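Glycosyl hydrolase family 62 protein (Coprinopsis cinerea, PDB 5B6T) hydrolyses alpha-L-arabinofuranosidic bonds as a family 62 glycoside hydrolase, probably removing arabinose side groups from arabinoxylan. Local coordinates at residues H34-A42 and V53-A61; I131-V142 and S157-Y165. All coordinates share one frame; numbering follows the deposited sequence.

Along the chain from the N terminus, interaction 1 comes first: residues 34-42 and 53-61 close the ten residues between them into a hairpin, joining the two inner strands of the four-stranded blade that begins with strand 25-34. Interaction 2 opens only later. Residues 131-142 and 157-165 enclose the hairpin of strands 142-148 and 152-158, the first two of another four-stranded blade, and tie helix 130-135 and the turn after it to strand 163-170 and the loop before it. The loops therefore follow in series, neither nesting nor crossing. Their centres lie 32 Å apart on opposite sides of the chain's centre, as suits two blades of the five-bladed beta-propeller known for this family.

Interaction 1. Residues H34-A42 and V53-A61; sequences HDGRWHVFA and VYISFTDWA
His39 ND1 and Tyr54 OH lie 2.7 Å apart in a hydrogen bond that runs from ring edge to ring edge across the two strands. Tyr54 reaches it because its CG is anti to the backbone N (chi1 168°), which lays the phenol alongside the imidazole, both pointing the same way. The other imidazole nitrogen, His39 NE2, donates in its ring plane to His34 O at 3.0 Å, fixing the ring's rotation; histidine suits the place by offering nitrogens to two partners. Phe41 completes this face, its CZ packed 3.4 Å from Tyr54 CD1. Ser56 has two conformers; in one, OG accepts from Arg37 NE at 2.8 Å and donates to Trp38 O, a tentative pair of bonds.

On the other face, Trp38 CB sits over the Phe57 ring, 3.7 Å from its centroid. Phe57 CG is held between its backbone N and carbonyl carbon (chi1 46°), turning the ring beneath that methylene, while Val40 CG2 touches Phe57 CE1 at 3.8 Å. Trp60 lies across the indole of Trp38, obliquely, its CZ2 above the middle of that ring system.

Antiparallel backbone bonds such as Val40 N to Ile55 O, 2.8 Å, set the register of this hairpin within a propeller blade. The His39 face thus combines directional polar bonds with the Phe41 contact, whereas the Trp38 face is held mainly by apolar packing.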
loop_
_atom_site.group_PDB
_atom_site.type_symbol
_atom_site.label_atom_id
_atom_site.label_comp_id
_atom_site.label_asym_id
_atom_site.label_seq_id
_atom_site.Cartn_x
_atom_site.Cartn_y
_atom_site.Cartn_z
ATOM N N HIS A 34 -3.941 -1.823 16.598
ATOM C CA HIS A 34 -3.517 -0.958 17.703
ATOM C C HIS A 34 -4.609 -0.904 18.739
ATOM O O HIS A 34 -5.796 -0.676 18.413
ATOM C CB HIS A 34 -3.207 0.451 17.188
ATOM C CG HIS A 34 -2.983 1.467 18.261
ATOM N ND1 HIS A 34 -1.814 1.536 18.966
ATOM C CD2 HIS A 34 -3.780 2.440 18.753
ATOM C CE1 HIS A 34 -1.879 2.526 19.839
ATOM N NE2 HIS A 34 -3.065 3.083 19.739
ATOM N N ASP A 35 -4.202 -1.130 19.984
ATOM C CA ASP A 35 -5.128 -1.167 21.106
ATOM C C ASP A 35 -6.414 -1.930 20.831
ATOM O O ASP A 35 -7.510 -1.429 21.005
ATOM C CB ASP A 35 -5.385 0.258 21.571
ATOM C CG ASP A 35 -4.206 0.815 22.339
ATOM O OD1 ASP A 35 -3.261 0.031 22.628
ATOM O OD2 ASP A 35 -4.216 2.020 22.652
ATOM N N GLY A 36 -6.252 -3.169 20.386
ATOM C CA GLY A 36 -7.338 -4.098 20.258
ATOM C C GLY A 36 -8.248 -3.959 19.062
ATOM O O GLY A 36 -9.300 -4.595 19.006
ATOM N N ARG A 37 -7.866 -3.116 18.109
ATOM C CA ARG A 37 -8.660 -2.881 16.927
ATOM C C ARG A 37 -7.797 -2.795 15.689
ATOM O O ARG A 37 -6.636 -2.352 15.743
ATOM C CB ARG A 37 -9.436 -1.545 17.025
ATOM C CG ARG A 37 -10.382 -1.383 18.196
ATOM C CD ARG A 37 -11.041 -0.016 18.147
ATOM N NE ARG A 37 -12.045 0.097 17.094
ATOM C CZ ARG A 37 -13.267 -0.458 17.139
ATOM N NH1 ARG A 37 -13.644 -1.182 18.179
ATOM N NH2 ARG A 37 -14.109 -0.279 16.136
ATOM N N TRP A 38 -8.397 -3.184 14.574
ATOM C CA TRP A 38 -7.845 -2.917 13.255
ATOM C C TRP A 38 -8.177 -1.500 12.854
ATOM O O TRP A 38 -9.298 -1.030 13.062
ATOM C CB TRP A 38 -8.444 -3.896 12.239
ATOM C CG TRP A 38 -8.005 -5.299 12.541
ATOM C CD1 TRP A 38 -8.715 -6.276 13.156
ATOM C CD2 TRP A 38 -6.711 -5.844 12.266
ATOM N NE1 TRP A 38 -7.939 -7.428 13.268
ATOM C CE2 TRP A 38 -6.700 -7.178 12.739
ATOM C CE3 TRP A 38 -5.544 -5.318 11.698
ATOM C CZ2 TRP A 38 -5.567 -7.992 12.649
ATOM C CZ3 TRP A 38 -4.421 -6.147 11.597
ATOM C CH2 TRP A 38 -4.448 -7.456 12.077
ATOM N N HIS A 39 -7.195 -0.842 12.248
ATOM C CA HIS A 39 -7.348 0.513 11.733
ATOM C C HIS A 39 -6.970 0.438 10.262
ATOM O O HIS A 39 -5.805 0.229 9.928
ATOM C CB HIS A 39 -6.439 1.493 12.470
ATOM C CG HIS A 39 -6.653 1.472 13.940
ATOM N ND1 HIS A 39 -7.511 2.326 14.594
ATOM C CD2 HIS A 39 -6.168 0.635 14.884
ATOM C CE1 HIS A 39 -7.526 2.037 15.885
ATOM N NE2 HIS A 39 -6.729 1.002 16.084
ATOM N N VAL A 40 -7.963 0.596 9.397
ATOM C CA VAL A 40 -7.737 0.506 7.975
ATOM C C VAL A 40 -7.971 1.893 7.358
ATOM O O VAL A 40 -8.994 2.547 7.635
ATOM C CB VAL A 40 -8.671 -0.530 7.317
ATOM C CG1 VAL A 40 -8.621 -0.477 5.784
ATOM C CG2 VAL A 40 -8.377 -1.944 7.846
ATOM N N PHE A 41 -7.034 2.327 6.531
ATOM C CA PHE A 41 -7.216 3.516 5.692
ATOM C C PHE A 41 -7.255 3.075 4.260
ATOM O O PHE A 41 -6.487 2.206 3.872
ATOM C CB PHE A 41 -6.048 4.493 5.909
ATOM C CG PHE A 41 -5.962 5.012 7.307
ATOM C CD1 PHE A 41 -5.452 4.240 8.336
ATOM C CD2 PHE A 41 -6.445 6.281 7.599
ATOM C CE1 PHE A 41 -5.443 4.714 9.643
ATOM C CE2 PHE A 41 -6.385 6.768 8.886
ATOM C CZ PHE A 41 -5.868 5.995 9.899
ATOM N N ALA A 42 -8.169 3.645 3.463
ATOM C CA ALA A 42 -8.318 3.210 2.086
ATOM C C ALA A 42 -8.689 4.388 1.217
ATOM O O ALA A 42 -9.212 5.392 1.728
ATOM C CB ALA A 42 -9.397 2.124 2.009
ATOM N N VAL A 53 -10.786 7.159 3.347
ATOM C CA VAL A 53 -11.698 6.737 4.410
ATOM C C VAL A 53 -10.928 5.941 5.484
ATOM O O VAL A 53 -9.957 5.226 5.176
ATOM C CB VAL A 53 -12.870 5.945 3.805
ATOM C CG1 VAL A 53 -12.409 4.647 3.184
ATOM C CG2 VAL A 53 -13.982 5.742 4.832
ATOM N N TYR A 54 -11.386 6.089 6.734
ATOM C CA TYR A 54 -10.883 5.386 7.888
ATOM C C TYR A 54 -11.965 4.413 8.354
ATOM O O TYR A 54 -13.164 4.772 8.428
ATOM C CB TYR A 54 -10.544 6.366 9.006
ATOM C CG TYR A 54 -10.285 5.748 10.350
ATOM C CD1 TYR A 54 -9.108 5.041 10.592
ATOM C CD2 TYR A 54 -11.176 5.905 11.421
ATOM C CE1 TYR A 54 -8.850 4.471 11.825
ATOM C CE2 TYR A 54 -10.920 5.323 12.652
ATOM C CZ TYR A 54 -9.746 4.625 12.866
ATOM O OH TYR A 54 -9.487 4.062 14.103
ATOM N N ILE A 55 -11.539 3.171 8.595
ATOM C CA ILE A 55 -12.421 2.077 8.960
ATOM C C ILE A 55 -11.796 1.356 10.144
ATOM O O ILE A 55 -10.621 1.049 10.097
ATOM C CB ILE A 55 -12.576 1.086 7.788
ATOM C CG1 ILE A 55 -12.865 1.825 6.460
ATOM C CG2 ILE A 55 -13.656 0.048 8.111
ATOM C CD1 ILE A 55 -12.811 0.927 5.223
ATOM N N SER A 56 -12.550 1.091 11.212
ATOM C CA SER A 56 -11.976 0.385 12.342
ATOM C C SER A 56 -12.952 -0.668 12.861
ATOM O O SER A 56 -14.165 -0.493 12.797
ATOM C CB SER A 56 -11.541 1.374 13.433
ATOM O OG SER A 56 -10.960 0.748 14.572
ATOM N N PHE A 57 -12.392 -1.767 13.330
ATOM C CA PHE A 57 -13.180 -2.928 13.751
ATOM C C PHE A 57 -12.307 -3.820 14.629
ATOM O O PHE A 57 -11.076 -3.841 14.514
ATOM C CB PHE A 57 -13.712 -3.711 12.524
ATOM C CG PHE A 57 -12.690 -3.951 11.453
ATOM C CD1 PHE A 57 -12.479 -3.018 10.460
ATOM C CD2 PHE A 57 -11.929 -5.118 11.450
ATOM C CE1 PHE A 57 -11.527 -3.228 9.492
ATOM C CE2 PHE A 57 -10.979 -5.335 10.484
ATOM C CZ PHE A 57 -10.778 -4.386 9.498
ATOM N N THR A 58 -12.953 -4.581 15.503
ATOM C CA THR A 58 -12.205 -5.430 16.419
ATOM C C THR A 58 -11.795 -6.748 15.786
ATOM O O THR A 58 -10.723 -7.256 16.104
ATOM C CB THR A 58 -13.007 -5.747 17.700
ATOM O OG1 THR A 58 -14.246 -6.329 17.318
ATOM C CG2 THR A 58 -13.280 -4.510 18.513
ATOM N N ASP A 59 -12.626 -7.281 14.885
ATOM C CA ASP A 59 -12.555 -8.668 14.392
ATOM C C ASP A 59 -12.814 -8.650 12.893
ATOM O O ASP A 59 -13.662 -7.884 12.431
ATOM C CB ASP A 59 -13.568 -9.536 15.234
ATOM C CG ASP A 59 -14.423 -10.528 14.423
ATOM O OD1 ASP A 59 -14.037 -11.042 13.360
ATOM O OD2 ASP A 59 -15.514 -10.891 14.915
ATOM N N TRP A 60 -12.107 -9.494 12.125
ATOM C CA TRP A 60 -12.238 -9.494 10.665
ATOM C C TRP A 60 -13.667 -9.855 10.205
ATOM O O TRP A 60 -14.109 -9.422 9.147
ATOM C CB TRP A 60 -11.227 -10.446 10.025
ATOM C CG TRP A 60 -9.802 -9.992 10.095
ATOM C CD1 TRP A 60 -8.789 -10.522 10.847
ATOM C CD2 TRP A 60 -9.217 -8.921 9.349
ATOM N NE1 TRP A 60 -7.620 -9.859 10.611
ATOM C CE2 TRP A 60 -7.855 -8.863 9.699
ATOM C CE3 TRP A 60 -9.708 -8.029 8.393
ATOM C CZ2 TRP A 60 -6.987 -7.911 9.156
ATOM C CZ3 TRP A 60 -8.845 -7.090 7.873
ATOM C CH2 TRP A 60 -7.506 -7.046 8.244
ATOM N N ALA A 61 -14.377 -10.632 11.020
ATOM C CA ALA A 61 -15.801 -10.933 10.776
ATOM C C ALA A 61 -16.710 -9.706 10.843
ATOM O O ALA A 61 -17.850 -9.751 10.393
ATOM C CB ALA A 61 -16.301 -11.992 11.762
#

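Interaction 2. Residues I131-V142 and S157-Y165; sequences IIRNNIGNGHWV and SSDDNGHLY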
loop_
_atom_site.group_PDB
_atom_site.type_symbol
_atom_site.label_atom_id
_atom_site.label_comp_id
_atom_site.label_asym_id
_atom_site.label_seq_id
_atom_site.Cartn_x
_atom_site.Cartn_y
_atom_site.Cartn_z
ATOM N N ILE A 131 13.819 14.177 -11.804
ATOM C CA ILE A 131 14.014 12.825 -12.347
ATOM C C ILE A 131 12.677 12.136 -12.658
ATOM O O ILE A 131 12.563 11.289 -13.573
ATOM C CB ILE A 131 14.906 11.978 -11.405
ATOM C CG1 ILE A 131 15.411 10.735 -12.117
ATOM C CG2 ILE A 131 14.167 11.655 -10.118
ATOM C CD1 ILE A 131 16.526 10.026 -11.383
ATOM N N ILE A 132 11.658 12.460 -11.866
ATOM C CA ILE A 132 10.342 11.876 -12.080
ATOM C C ILE A 132 9.657 12.538 -13.282
ATOM O O ILE A 132 9.134 11.862 -14.159
ATOM C CB ILE A 132 9.468 11.917 -10.787
ATOM C CG1 ILE A 132 10.212 11.178 -9.671
ATOM C CG2 ILE A 132 8.110 11.277 -11.044
ATOM C CD1 ILE A 132 9.460 11.063 -8.358
ATOM N N ARG A 133 9.696 13.869 -13.358
ATOM C CA ARG A 133 9.181 14.558 -14.523
ATOM C C ARG A 133 9.841 14.045 -15.803
ATOM O O ARG A 133 9.207 13.934 -16.871
ATOM C CB ARG A 133 9.474 16.049 -14.447
ATOM C CG ARG A 133 8.798 16.780 -13.301
ATOM C CD ARG A 133 8.755 18.309 -13.480
ATOM N NE ARG A 133 9.989 18.896 -13.949
ATOM C CZ ARG A 133 10.986 19.343 -13.188
ATOM N NH1 ARG A 133 10.956 19.271 -11.850
ATOM N NH2 ARG A 133 12.050 19.852 -13.788
ATOM N N ASN A 134 11.139 13.762 -15.706
ATOM C CA ASN A 134 11.850 13.385 -16.908
ATOM C C ASN A 134 11.510 11.988 -17.422
ATOM O O ASN A 134 11.572 11.746 -18.645
ATOM C CB ASN A 134 13.335 13.541 -16.706
ATOM C CG ASN A 134 13.758 14.997 -16.699
ATOM O OD1 ASN A 134 13.006 15.903 -17.132
ATOM N ND2 ASN A 134 14.957 15.241 -16.196
ATOM N N ASN A 135 11.111 11.086 -16.517
ATOM C CA ASN A 135 10.935 9.668 -16.805
ATOM C C ASN A 135 9.501 9.145 -16.719
ATOM O O ASN A 135 9.257 7.995 -17.053
ATOM C CB ASN A 135 11.828 8.859 -15.854
ATOM C CG ASN A 135 13.279 8.981 -16.207
ATOM O OD1 ASN A 135 13.695 8.477 -17.267
ATOM N ND2 ASN A 135 14.049 9.676 -15.397
ATOM N N ILE A 136 8.557 9.990 -16.330
ATOM C CA ILE A 136 7.181 9.558 -16.115
ATOM C C ILE A 136 6.410 9.166 -17.401
ATOM O O ILE A 136 5.388 8.497 -17.341
ATOM C CB ILE A 136 6.389 10.658 -15.351
ATOM C CG1 ILE A 136 4.973 10.220 -14.983
ATOM C CG2 ILE A 136 6.302 11.927 -16.187
ATOM C CD1 ILE A 136 4.440 10.966 -13.781
ATOM N N GLY A 137 6.874 9.589 -18.579
ATOM C CA GLY A 137 6.125 9.232 -19.789
ATOM C C GLY A 137 4.730 9.811 -19.741
ATOM O O GLY A 137 4.582 10.978 -19.372
ATOM N N ASN A 138 3.679 9.050 -20.086
ATOM C CA ASN A 138 2.323 9.537 -19.709
ATOM C C ASN A 138 1.756 8.687 -18.588
ATOM O O ASN A 138 0.602 8.293 -18.586
ATOM C CB ASN A 138 1.307 9.836 -20.850
ATOM C CG ASN A 138 1.100 8.676 -21.699
ATOM O OD1 ASN A 138 1.641 7.616 -21.392
ATOM N ND2 ASN A 138 0.398 8.845 -22.817
ATOM N N GLY A 139 2.608 8.441 -17.609
ATOM C CA GLY A 139 2.178 7.841 -16.339
ATOM C C GLY A 139 1.621 8.853 -15.335
ATOM O O GLY A 139 1.155 9.952 -15.664
ATOM N N HIS A 140 1.685 8.452 -14.066
ATOM C CA HIS A 140 1.118 9.184 -12.937
ATOM C C HIS A 140 1.997 8.934 -11.738
ATOM O O HIS A 140 2.450 7.818 -11.556
ATOM C CB HIS A 140 -0.278 8.653 -12.629
ATOM C CG HIS A 140 -1.206 8.786 -13.783
ATOM N ND1 HIS A 140 -1.918 9.942 -14.017
ATOM C CD2 HIS A 140 -1.503 7.937 -14.794
ATOM C CE1 HIS A 140 -2.600 9.803 -15.145
ATOM N NE2 HIS A 140 -2.398 8.582 -15.609
ATOM N N TRP A 141 2.280 9.972 -10.968
ATOM C CA TRP A 141 3.112 9.885 -9.791
ATOM C C TRP A 141 2.263 9.427 -8.605
ATOM O O TRP A 141 1.430 10.198 -8.080
ATOM C CB TRP A 141 3.755 11.234 -9.540
ATOM C CG TRP A 141 4.764 11.238 -8.460
ATOM C CD1 TRP A 141 5.553 10.206 -8.045
ATOM C CD2 TRP A 141 5.191 12.375 -7.727
ATOM N NE1 TRP A 141 6.408 10.616 -7.064
ATOM C CE2 TRP A 141 6.202 11.951 -6.837
ATOM C CE3 TRP A 141 4.796 13.714 -7.704
ATOM C CZ2 TRP A 141 6.816 12.823 -5.953
ATOM C CZ3 TRP A 141 5.410 14.571 -6.818
ATOM C CH2 TRP A 141 6.416 14.128 -5.964
ATOM N N VAL A 142 2.480 8.171 -8.183
ATOM C CA VAL A 142 1.564 7.501 -7.287
ATOM C C VAL A 142 2.274 6.638 -6.250
ATOM O O VAL A 142 3.436 6.320 -6.383
ATOM C CB VAL A 142 0.532 6.630 -8.068
ATOM C CG1 VAL A 142 -0.312 7.527 -8.971
ATOM C CG2 VAL A 142 1.163 5.455 -8.822
ATOM N N SER A 157 8.221 5.903 -4.384
ATOM C CA SER A 157 7.082 6.252 -5.208
ATOM C C SER A 157 7.245 5.628 -6.606
ATOM O O SER A 157 8.351 5.246 -7.023
ATOM C CB SER A 157 6.926 7.787 -5.256
ATOM O OG SER A 157 7.975 8.410 -5.978
ATOM N N SER A 158 6.124 5.554 -7.321
ATOM C CA SER A 158 6.050 4.999 -8.655
ATOM C C SER A 158 5.544 6.002 -9.686
ATOM O O SER A 158 4.981 7.023 -9.340
ATOM C CB SER A 158 5.093 3.796 -8.625
ATOM O OG SER A 158 5.628 2.785 -7.821
ATOM N N ASP A 159 5.738 5.691 -10.981
ATOM C CA ASP A 159 5.219 6.564 -12.014
ATOM C C ASP A 159 4.275 5.904 -13.012
ATOM O O ASP A 159 3.953 6.509 -14.027
ATOM C CB ASP A 159 6.356 7.290 -12.752
ATOM C CG ASP A 159 7.330 6.356 -13.432
ATOM O OD1 ASP A 159 7.118 5.122 -13.453
ATOM O OD2 ASP A 159 8.300 6.893 -14.021
ATOM N N ASP A 160 3.842 4.675 -12.746
ATOM C CA ASP A 160 3.059 3.907 -13.724
ATOM C C ASP A 160 3.779 3.812 -15.073
ATOM O O ASP A 160 3.135 3.633 -16.112
ATOM C CB ASP A 160 1.679 4.554 -13.945
ATOM C CG ASP A 160 0.706 4.301 -12.819
ATOM O OD1 ASP A 160 0.965 3.359 -11.996
ATOM O OD2 ASP A 160 -0.345 5.016 -12.776
ATOM N N ASN A 161 5.099 3.933 -15.044
ATOM C CA ASN A 161 5.912 3.877 -16.260
ATOM C C ASN A 161 7.152 3.048 -16.075
ATOM O O ASN A 161 8.114 3.188 -16.833
ATOM C CB ASN A 161 6.310 5.276 -16.757
ATOM C CG ASN A 161 6.641 5.277 -18.242
ATOM O OD1 ASN A 161 6.011 4.579 -19.037
ATOM N ND2 ASN A 161 7.656 6.077 -18.620
ATOM N N GLY A 162 7.118 2.149 -15.095
ATOM C CA GLY A 162 8.204 1.210 -14.950
ATOM C C GLY A 162 9.375 1.687 -14.126
ATOM O O GLY A 162 10.433 1.052 -14.180
ATOM N N HIS A 163 9.209 2.757 -13.328
ATOM C CA HIS A 163 10.273 3.208 -12.439
ATOM C C HIS A 163 9.779 3.219 -11.023
ATOM O O HIS A 163 8.658 3.630 -10.764
ATOM C CB HIS A 163 10.753 4.614 -12.799
ATOM C CG HIS A 163 11.105 4.754 -14.243
ATOM N ND1 HIS A 163 10.272 5.367 -15.151
ATOM C CD2 HIS A 163 12.182 4.331 -14.943
ATOM C CE1 HIS A 163 10.793 5.261 -16.364
ATOM N NE2 HIS A 163 11.969 4.662 -16.256
ATOM N N LEU A 164 10.625 2.751 -10.117
ATOM C CA LEU A 164 10.447 2.907 -8.681
ATOM C C LEU A 164 11.506 3.883 -8.206
ATOM O O LEU A 164 12.700 3.654 -8.398
ATOM C CB LEU A 164 10.641 1.567 -7.971
ATOM C CG LEU A 164 10.579 1.591 -6.435
ATOM C CD1 LEU A 164 9.185 1.936 -5.914
ATOM C CD2 LEU A 164 11.012 0.244 -5.886
ATOM N N TYR A 165 11.075 4.970 -7.592
ATOM C CA TYR A 165 11.970 6.018 -7.107
ATOM C C TYR A 165 12.141 5.954 -5.597
ATOM O O TYR A 165 11.226 5.510 -4.864
ATOM C CB TYR A 165 11.421 7.401 -7.446
ATOM C CG TYR A 165 11.164 7.601 -8.918
ATOM C CD1 TYR A 165 12.176 7.988 -9.758
ATOM C CD2 TYR A 165 9.897 7.423 -9.459
ATOM C CE1 TYR A 165 11.950 8.138 -11.113
ATOM C CE2 TYR A 165 9.657 7.564 -10.828
ATOM C CZ TYR A 165 10.694 7.931 -11.647
ATOM O OH TYR A 165 10.478 8.126 -12.993
HETATM O O HOH W 1 3.720 5.921 -19.823
#
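Ile132 CG1 stands almost exactly over the centre of the Tyr165 ring, 3.5 Å from its centroid, in a CH-pi contact between helix 130-135 and the blade. Asn135 CB meets the same tyrosine at its edge, 3.2 Å from OH, and also lies over a face of His163. Asn161 ND2 donates to Asn135 O at 2.9 Å (164°), that oxygen lying in the amide plane of Asn161, whose CG stands opposite its own backbone N (chi1 -157°) and so carries the amide there. Trp141 NE1 donates to Ser157 OG at 2.9 Å, and Val142 pairs with Ser158 through two backbone bonds. Glycine suits position 139 because a side chain there would strike Asp159 O.

The Asp159 carboxylate positions these groups from behind, although Asp159 O also accepts from His140 N. Asp159 OD2 receives Tyr165 OH at 2.7 Å, from above the carboxylate plane, and His163 ND1 at 2.7 Å on the syn lone pair. OD1 accepts the backbone N of Asn161, closing an Asx turn, and that of His163, from opposite faces. A leucine in place of Tyr165 would probably cost Asp159 one of its donors and Ile132 its flat aromatic floor.

Next in sequence, Asp160 lies beside Glu195, about 4 Å from the bound lead ion by nearest atoms. Four donors round the buried Asp159 would probably favour its carboxylate form and stiffen the turn that presents Asp160.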